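Local coordinates for sialidase B (PDB 4XJW), which cleaves terminal sialic acid from oligosaccharides, glycoproteins and glycolipids as a family 33 glycoside hydrolase, at residues 54-64 with 138-146. The protein carries 1 engineered substitution. Sequence-based numbering, arbitrary orientation.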
loop_
_atom_site.group_PDB
_atom_site.type_symbol
_atom_site.label_atom_id
_atom_site.label_comp_id
_atom_site.label_asym_id
_atom_site.label_seq_id
_atom_site.Cartn_x
_atom_site.Cartn_y
_atom_site.Cartn_z
ATOM N N ASN A 54 40.367 3.386 -0.739
ATOM C CA ASN A 54 41.735 3.833 -0.537
ATOM C C ASN A 54 41.879 4.003 0.968
ATOM O O ASN A 54 41.248 4.878 1.564
ATOM C CB ASN A 54 41.984 5.160 -1.255
ATOM C CG ASN A 54 43.416 5.663 -1.090
ATOM O OD1 ASN A 54 44.108 5.314 -0.134
ATOM N ND2 ASN A 54 43.856 6.494 -2.023
ATOM N N SER A 55 42.701 3.162 1.587
ATOM C CA SER A 55 42.802 3.142 3.041
ATOM C C SER A 55 43.894 4.057 3.595
ATOM O O SER A 55 44.135 4.069 4.797
ATOM C CB SER A 55 43.058 1.723 3.534
ATOM O OG SER A 55 44.335 1.271 3.125
ATOM N N LYS A 56 44.549 4.820 2.727
ATOM C CA LYS A 56 45.690 5.632 3.153
ATOM C C LYS A 56 45.283 6.914 3.868
ATOM O O LYS A 56 44.214 7.474 3.613
ATOM C CB LYS A 56 46.587 5.958 1.961
ATOM C CG LYS A 56 47.222 4.727 1.339
ATOM C CD LYS A 56 48.163 5.108 0.220
ATOM C CE LYS A 56 48.918 3.895 -0.301
ATOM N NZ LYS A 56 50.176 4.293 -1.000
ATOM N N ALA A 57 46.150 7.381 4.765
ATOM C CA ALA A 57 45.938 8.662 5.426
ATOM C C ALA A 57 45.782 9.738 4.361
ATOM O O ALA A 57 46.507 9.734 3.369
ATOM C CB ALA A 57 47.107 8.985 6.343
ATOM N N GLY A 58 44.821 10.638 4.552
ATOM C CA GLY A 58 44.583 11.709 3.598
ATOM C C GLY A 58 43.569 11.381 2.512
ATOM O O GLY A 58 43.210 12.253 1.718
ATOM N N PHE A 59 43.110 10.129 2.461
ATOM C CA PHE A 59 42.189 9.710 1.400
ATOM C C PHE A 59 40.909 9.079 1.946
ATOM O O PHE A 59 40.376 8.133 1.350
ATOM C CB PHE A 59 42.889 8.742 0.437
ATOM C CG PHE A 59 44.011 9.375 -0.339
ATOM C CD1 PHE A 59 43.763 9.993 -1.556
ATOM C CD2 PHE A 59 45.308 9.371 0.159
ATOM C CE1 PHE A 59 44.791 10.590 -2.275
ATOM C CE2 PHE A 59 46.341 9.959 -0.554
ATOM C CZ PHE A 59 46.084 10.570 -1.771
ATOM N N LYS A 60 40.411 9.602 3.064
ATOM C CA LYS A 60 39.284 8.970 3.737
ATOM C C LYS A 60 37.988 9.072 2.938
ATOM O O LYS A 60 37.049 8.330 3.205
ATOM C CB LYS A 60 39.092 9.517 5.151
ATOM C CG LYS A 60 38.394 10.851 5.211
ATOM C CD LYS A 60 38.160 11.254 6.656
ATOM C CE LYS A 60 37.165 12.396 6.740
ATOM N NZ LYS A 60 37.424 13.418 5.697
ATOM N N ASN A 61 37.935 9.982 1.967
ATOM C CA ASN A 61 36.745 10.125 1.128
ATOM C C ASN A 61 36.904 9.488 -0.244
ATOM O O ASN A 61 36.289 9.916 -1.221
ATOM C CB ASN A 61 36.351 11.601 1.007
ATOM C CG ASN A 61 35.979 12.204 2.336
ATOM O OD1 ASN A 61 35.569 11.493 3.259
ATOM N ND2 ASN A 61 36.130 13.524 2.454
ATOM N N ASN A 62 37.747 8.463 -0.314
ATOM C CA ASN A 62 37.920 7.705 -1.532
ATOM C C ASN A 62 37.496 6.272 -1.282
ATOM O O ASN A 62 38.323 5.430 -0.913
ATOM C CB ASN A 62 39.383 7.717 -1.988
ATOM C CG ASN A 62 39.774 8.996 -2.699
ATOM O OD1 ASN A 62 39.258 10.076 -2.406
ATOM N ND2 ASN A 62 40.704 8.877 -3.649
ATOM N N TYR A 63 36.207 5.988 -1.468
ATOM C CA TYR A 63 35.705 4.633 -1.258
ATOM C C TYR A 63 34.355 4.387 -1.897
ATOM O O TYR A 63 33.614 5.322 -2.213
ATOM C CB TYR A 63 35.625 4.279 0.231
ATOM C CG TYR A 63 34.605 5.066 1.026
ATOM C CD1 TYR A 63 34.955 6.262 1.637
ATOM C CD2 TYR A 63 33.300 4.604 1.189
ATOM C CE1 TYR A 63 34.048 6.974 2.370
ATOM C CE2 TYR A 63 32.376 5.329 1.932
ATOM C CZ TYR A 63 32.761 6.513 2.520
ATOM O OH TYR A 63 31.863 7.251 3.259
ATOM N N PHE A 64 34.077 3.101 -2.080
ATOM C CA PHE A 64 32.771 2.595 -2.461
ATOM C C PHE A 64 32.265 1.738 -1.318
ATOM O O PHE A 64 33.024 0.976 -0.714
ATOM C CB PHE A 64 32.887 1.742 -3.711
ATOM C CG PHE A 64 31.657 0.915 -3.998
ATOM C CD1 PHE A 64 30.479 1.529 -4.397
ATOM C CD2 PHE A 64 31.685 -0.468 -3.875
ATOM C CE1 PHE A 64 29.346 0.779 -4.674
ATOM C CE2 PHE A 64 30.553 -1.230 -4.145
ATOM C CZ PHE A 64 29.384 -0.601 -4.535
ATOM N N PRO A 138 33.421 4.708 -12.017
ATOM C CA PRO A 138 33.581 3.256 -11.907
ATOM C C PRO A 138 34.088 2.908 -10.514
ATOM O O PRO A 138 34.982 3.596 -10.012
ATOM C CB PRO A 138 34.655 2.950 -12.954
ATOM C CG PRO A 138 34.591 4.095 -13.925
ATOM C CD PRO A 138 34.254 5.289 -13.090
ATOM N N ILE A 139 33.528 1.883 -9.882
ATOM C CA ILE A 139 33.945 1.551 -8.525
ATOM C C ILE A 139 35.395 1.067 -8.507
ATOM O O ILE A 139 36.089 1.198 -7.503
ATOM C CB ILE A 139 33.009 0.519 -7.830
ATOM C CG1 ILE A 139 33.066 -0.833 -8.538
ATOM C CG2 ILE A 139 31.582 1.033 -7.768
ATOM C CD1 ILE A 139 32.277 -1.931 -7.832
ATOM N N SER A 140 35.858 0.544 -9.638
ATOM C CA SER A 140 37.233 0.079 -9.769
ATOM C C SER A 140 38.216 1.213 -10.051
ATOM O O SER A 140 39.428 1.001 -10.060
ATOM C CB SER A 140 37.320 -0.927 -10.911
ATOM O OG SER A 140 36.941 -0.302 -12.126
ATOM N N ASN A 141 37.710 2.414 -10.303
ATOM C CA ASN A 141 38.602 3.505 -10.673
ATOM C C ASN A 141 38.661 4.614 -9.631
ATOM O O ASN A 141 39.090 5.734 -9.921
ATOM C CB ASN A 141 38.245 4.070 -12.050
ATOM C CG ASN A 141 39.395 4.846 -12.676
ATOM O OD1 ASN A 141 40.561 4.461 -12.551
ATOM N ND2 ASN A 141 39.073 5.949 -13.340
ATOM N N ILE A 142 38.235 4.309 -8.411
ATOM C CA ILE A 142 38.426 5.253 -7.318
ATOM C C ILE A 142 39.931 5.374 -7.040
ATOM O O ILE A 142 40.627 4.369 -6.885
ATOM C CB ILE A 142 37.632 4.845 -6.063
ATOM C CG1 ILE A 142 36.130 4.973 -6.332
ATOM C CG2 ILE A 142 38.027 5.688 -4.868
ATOM C CD1 ILE A 142 35.257 4.206 -5.357
ATOM N N ASN A 143 40.432 6.606 -7.021
ATOM C CA ASN A 143 41.873 6.839 -6.924
ATOM C C ASN A 143 42.507 6.190 -5.702
ATOM O O ASN A 143 42.114 6.465 -4.568
ATOM C CB ASN A 143 42.176 8.336 -6.930
ATOM C CG ASN A 143 43.668 8.624 -7.047
ATOM O OD1 ASN A 143 44.395 7.919 -7.754
ATOM N ND2 ASN A 143 44.131 9.650 -6.342
ATOM N N GLY A 144 43.470 5.308 -5.942
ATOM C CA GLY A 144 44.234 4.714 -4.859
ATOM C C GLY A 144 43.570 3.609 -4.059
ATOM O O GLY A 144 44.018 3.302 -2.957
ATOM N N ILE A 145 42.507 3.010 -4.591
ATOM C CA ILE A 145 41.896 1.863 -3.925
ATOM C C ILE A 145 42.955 0.799 -3.628
ATOM O O ILE A 145 43.752 0.451 -4.503
ATOM C CB ILE A 145 40.739 1.251 -4.756
ATOM C CG1 ILE A 145 39.426 1.978 -4.455
ATOM C CG2 ILE A 145 40.563 -0.219 -4.433
ATOM C CD1 ILE A 145 38.252 1.430 -5.239
ATOM N N ASP A 146 42.984 0.328 -2.383
ATOM C CA ASP A 146 43.951 -0.680 -1.959
ATOM C C ASP A 146 43.387 -1.680 -0.951
ATOM O O ASP A 146 44.117 -2.525 -0.435
ATOM C CB ASP A 146 45.226 -0.019 -1.399
ATOM C CG ASP A 146 44.960 0.902 -0.207
ATOM O OD1 ASP A 146 43.951 0.736 0.513
ATOM O OD2 ASP A 146 45.796 1.806 0.026
#
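Asn-54 and Asn-62 both donate to the backbone O of Asn-143. Asn-62 ND2 sits 2.9 Å from Asn-143 O, which lies in the plane of the Asn-62 amide, and the N-H points almost straight at it (166°). Asn-54 ND2 makes the second bond to Asn-143 O at 3.1 Å. The CA of Asn-54 also comes 3.4 Å from Gly-144 O in a CH...O contact.

Asp-146 grips the next residue. Its OD1 accepts from Ser-55 OG at 2.7 Å and from Ser-55 N at 2.9 Å. Both come in on the syn side, from opposite faces of the carboxylate. With chi1 at 67°, Ser-55 holds its hydroxyl near its own backbone N, and both reach the one oxygen. The aliphatic part of Lys-56 runs past OD2, but its NZ makes no contact with the carboxylate.

The other end of the contact is apolar. Ile-139 CG2 lies over one face of the Phe-64 ring, 3.8 Å from its centroid. Ile-142 CD1 packs on Phe-64 CB, while its CG2 rests on Asn-62 CB.

A second shell fixes the amides. Asn-54 OD1 accepts from Lys-56 N at 2.9 Å, an Asx turn that sets the rotation of the group. Asn-62 OD1 takes the N-H of Ala-81, and Gln-82 OE1 accepts from both Asn-62 ND2 and Asn-143 ND2. A type II turn from Ile-142 to Ile-145, with Gly-144 at positive phi, brings Asn-143 O to the two donors.

The arrangement joins the hairpin loop between strands 46-53 and 63-69 to the loop leading into strand 147-150. It is loop-to-loop packing at the ends of neighbouring inner strands of one sheet of the N-terminal concanavalin-like beta-sandwich, away from the sialidase active site.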